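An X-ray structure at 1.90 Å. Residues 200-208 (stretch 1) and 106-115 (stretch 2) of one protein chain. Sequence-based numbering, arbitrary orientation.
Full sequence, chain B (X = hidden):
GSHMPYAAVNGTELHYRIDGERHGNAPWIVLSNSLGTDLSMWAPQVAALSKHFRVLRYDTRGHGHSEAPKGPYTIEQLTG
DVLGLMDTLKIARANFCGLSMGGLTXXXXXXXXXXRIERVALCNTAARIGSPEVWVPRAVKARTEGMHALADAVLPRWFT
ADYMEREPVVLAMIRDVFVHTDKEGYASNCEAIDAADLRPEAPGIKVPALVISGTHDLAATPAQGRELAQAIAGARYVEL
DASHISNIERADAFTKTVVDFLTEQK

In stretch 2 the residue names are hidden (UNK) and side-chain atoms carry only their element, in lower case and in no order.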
# COMPACT_ATOMS: atom_id res chain seq x y z
N PRO B 200 23.19 1.01 -26.45
CA PRO B 200 23.46 1.70 -27.76
C PRO B 200 22.47 2.84 -28.05
O PRO B 200 22.84 3.82 -28.71
CB PRO B 200 23.26 0.57 -28.79
CG PRO B 200 23.49 -0.71 -28.03
CD PRO B 200 22.83 -0.40 -26.65
N GLU B 201 21.25 2.74 -27.50
CA GLU B 201 20.18 3.73 -27.73
C GLU B 201 20.27 5.01 -26.89
O GLU B 201 19.62 6.01 -27.21
CB GLU B 201 18.81 3.08 -27.46
CG GLU B 201 18.35 2.10 -28.52
CD GLU B 201 16.95 1.56 -28.27
OE1 GLU B 201 15.98 2.37 -28.26
OE2 GLU B 201 16.83 0.31 -28.08
N ALA B 202 21.01 4.99 -25.78
CA ALA B 202 20.99 6.12 -24.86
C ALA B 202 21.60 7.35 -25.48
O ALA B 202 21.06 8.44 -25.34
CB ALA B 202 21.67 5.79 -23.55
N PRO B 203 22.77 7.19 -26.16
CA PRO B 203 23.30 8.40 -26.77
C PRO B 203 22.36 9.12 -27.71
O PRO B 203 22.58 10.27 -27.99
CB PRO B 203 24.53 7.89 -27.52
CG PRO B 203 25.04 6.89 -26.62
CD PRO B 203 23.80 6.14 -26.16
N GLY B 204 21.29 8.44 -28.15
CA GLY B 204 20.27 8.99 -29.05
C GLY B 204 19.14 9.84 -28.46
O GLY B 204 18.31 10.38 -29.21
N ILE B 205 19.12 9.96 -27.11
CA ILE B 205 18.07 10.67 -26.38
C ILE B 205 18.13 12.19 -26.54
O ILE B 205 19.14 12.81 -26.27
CB ILE B 205 18.14 10.33 -24.86
CG1 ILE B 205 17.74 8.86 -24.64
CG2 ILE B 205 17.34 11.36 -24.04
CD1 ILE B 205 17.94 8.30 -23.27
N LYS B 206 17.00 12.77 -26.94
CA LYS B 206 16.96 14.19 -27.29
C LYS B 206 16.34 15.13 -26.27
O LYS B 206 16.22 16.31 -26.58
CB LYS B 206 16.27 14.37 -28.64
CG LYS B 206 16.89 13.53 -29.73
CD LYS B 206 17.71 14.39 -30.73
CE LYS B 206 18.33 13.55 -31.90
NZ LYS B 206 19.45 12.60 -31.50
N VAL B 207 15.96 14.66 -25.07
CA VAL B 207 15.20 15.51 -24.09
C VAL B 207 16.03 15.75 -22.84
O VAL B 207 17.00 14.99 -22.59
CB VAL B 207 13.81 14.88 -23.76
CG1 VAL B 207 13.17 14.35 -25.03
CG2 VAL B 207 13.97 13.75 -22.87
N PRO B 208 15.76 16.84 -22.09
CA PRO B 208 16.52 17.04 -20.88
C PRO B 208 16.40 15.83 -19.93
O PRO B 208 15.29 15.33 -19.70
CB PRO B 208 15.84 18.27 -20.28
CG PRO B 208 15.18 18.92 -21.42
CD PRO B 208 14.69 17.85 -22.21
N UNK B 106 12.08 4.34 -18.94
CA UNK B 106 12.20 5.73 -19.24
C UNK B 106 13.28 5.97 -20.29
O UNK B 106 13.13 6.84 -21.17
N UNK B 107 14.39 5.22 -20.20
CA UNK B 107 15.39 5.30 -21.28
C UNK B 107 14.77 4.87 -22.60
O UNK B 107 14.94 5.59 -23.57
c UNK B 107 16.67 4.43 -20.97
c UNK B 107 17.38 4.98 -19.74
c UNK B 107 17.59 4.34 -22.20
N UNK B 108 14.05 3.75 -22.65
CA UNK B 108 13.38 3.33 -23.89
C UNK B 108 12.38 4.38 -24.42
O UNK B 108 12.29 4.64 -25.65
c UNK B 108 12.68 2.05 -23.71
N UNK B 109 11.62 4.96 -23.50
CA UNK B 109 10.59 5.91 -23.84
C UNK B 109 11.25 7.15 -24.38
O UNK B 109 10.87 7.61 -25.46
c UNK B 109 9.76 6.22 -22.60
c UNK B 109 8.10 5.29 -20.91
c UNK B 109 7.52 5.08 -23.41
c UNK B 109 8.32 5.83 -22.35
N UNK B 110 12.25 7.69 -23.68
CA UNK B 110 12.92 8.89 -24.15
C UNK B 110 13.67 8.72 -25.48
O UNK B 110 13.82 9.71 -26.19
c UNK B 110 13.86 9.48 -23.10
N UNK B 111 14.17 7.50 -25.76
CA UNK B 111 14.93 7.19 -26.97
C UNK B 111 14.04 6.95 -28.18
O UNK B 111 14.31 7.41 -29.28
c UNK B 111 15.81 5.92 -26.70
N UNK B 112 12.99 6.16 -27.96
CA UNK B 112 12.16 5.69 -29.02
C UNK B 112 10.86 6.53 -29.08
O UNK B 112 10.12 6.39 -30.03
n UNK B 112 14.68 -0.97 -27.48
n UNK B 112 12.40 -0.92 -27.54
c UNK B 112 12.52 1.92 -28.10
c UNK B 112 13.01 3.25 -28.60
c UNK B 112 13.56 -0.28 -27.63
n UNK B 112 13.64 1.01 -27.90
c UNK B 112 11.80 4.21 -28.83
N UNK B 113 10.59 7.38 -28.07
CA UNK B 113 9.36 8.24 -28.09
C UNK B 113 9.57 9.65 -27.57
O UNK B 113 8.77 10.16 -26.74
n UNK B 113 8.53 5.04 -27.39
c UNK B 113 8.06 3.96 -28.01
n UNK B 113 7.12 4.35 -28.86
c UNK B 113 8.19 7.55 -27.38
c UNK B 113 7.89 6.16 -27.88
c UNK B 113 7.02 5.72 -28.81
N UNK B 114 10.62 10.33 -28.04
CA UNK B 114 10.93 11.68 -27.60
C UNK B 114 9.72 12.65 -27.67
O UNK B 114 9.61 13.58 -26.88
c UNK B 114 12.05 12.22 -28.39
N UNK B 115 8.85 12.43 -28.65
CA UNK B 115 7.71 13.37 -28.84
C UNK B 115 6.61 13.18 -27.77
O UNK B 115 5.85 14.12 -27.49
o UNK B 115 7.07 10.90 -29.68
o UNK B 115 5.82 11.52 -31.36
c UNK B 115 7.07 13.18 -30.22
c UNK B 115 6.62 11.77 -30.44
O HOH W 1 15.29 10.80 -28.33
O HOH W 2 16.98 8.28 -29.83

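Position 106 has no side-chain atoms, so it is Gly106; it lies in the helix, buried, and touches nothing on stretch 1, and the absence of a side chain is compatible with so enclosed a place. Position 107 has three carbons, one carrying the other two, and one of them lies 4.1 Å from Ile205 CD1. A fork at the first carbon, with no heteroatom, means Val107, whose CG1 is the atom facing Ile205 CD1; a compact apolar group suits this buried place. Position 108 has a single carbon, so it is Ala108, its CA-to-CB bond pointing away from stretch 1; a small methyl fits this buried helical site. Position 109 has four carbons, forked at the second: Leu109, out of reach of stretch 1, its branched apolar side chain suited to a buried place.

At position 110 one carbon points toward stretch 1, with Ile205 CG2 4.1 Å and Val207 CG2 4.3 Å from its CB. This is Ala110, a methyl small enough to let both apolar side chains pack on the helix. Position 111 likewise has one carbon, its CB 3.8 Å from Glu201 O and 4.1 Å from Ile205 CG1. It is Ala111, and its short side chain suits the close approach of the two backbones: Ile205 CA and Ala111 CA are 4.7 Å apart.

Position 112 has three carbons, a nitrogen, then a carbon carrying two more nitrogens. Two of the nitrogens lie against the Glu201 carboxylate, one 2.7 Å from Glu201 OE1 and another 2.6 Å from Glu201 OE2. That guanidinium identifies Arg112. Its CA-to-CB bond points sideways, but its extended chain brings the end nearer: NE donates to Glu201 OE1, and NH2 to Glu201 OE2. Both bonds are nearly straight, so the carboxylate meets the guanidinium edge as a two-pronged salt bridge. NH1 is satisfied elsewhere in the structure.

Position 113 has one carbon leading to a five-membered ring of three carbons and two nitrogens: His113, the first residue to leave helical geometry, out of reach of stretch 1, its polar ring at ease in a partly exposed site. Position 114 has one carbon, pointing toward stretch 1, its CB 4.1 Å from Val207 CG1. It is Ala114, a small apolar partner. Position 115 has two carbons, the second carrying two oxygens. It is Asp115, exposed, with its CA-to-CB bond directed away from stretch 1; a charged carboxylate suits such a place.

The contact joins apolar packing to a charged clamp. Ile205 and Val207 lie against small side chains, while Glu201 holds Arg112. Water extends the link between backbones: water 1 accepts from Lys206 N at 3.0 Å and lies 2.8 Å from Ala110 O and 3.2 Å from Gly204 O, within hydrogen-bonding reach of both carbonyls. Thus the loop is fitted to the helix without any direct backbone hydrogen bond between them.

Stretch 2 106-115: GVALAARHAD
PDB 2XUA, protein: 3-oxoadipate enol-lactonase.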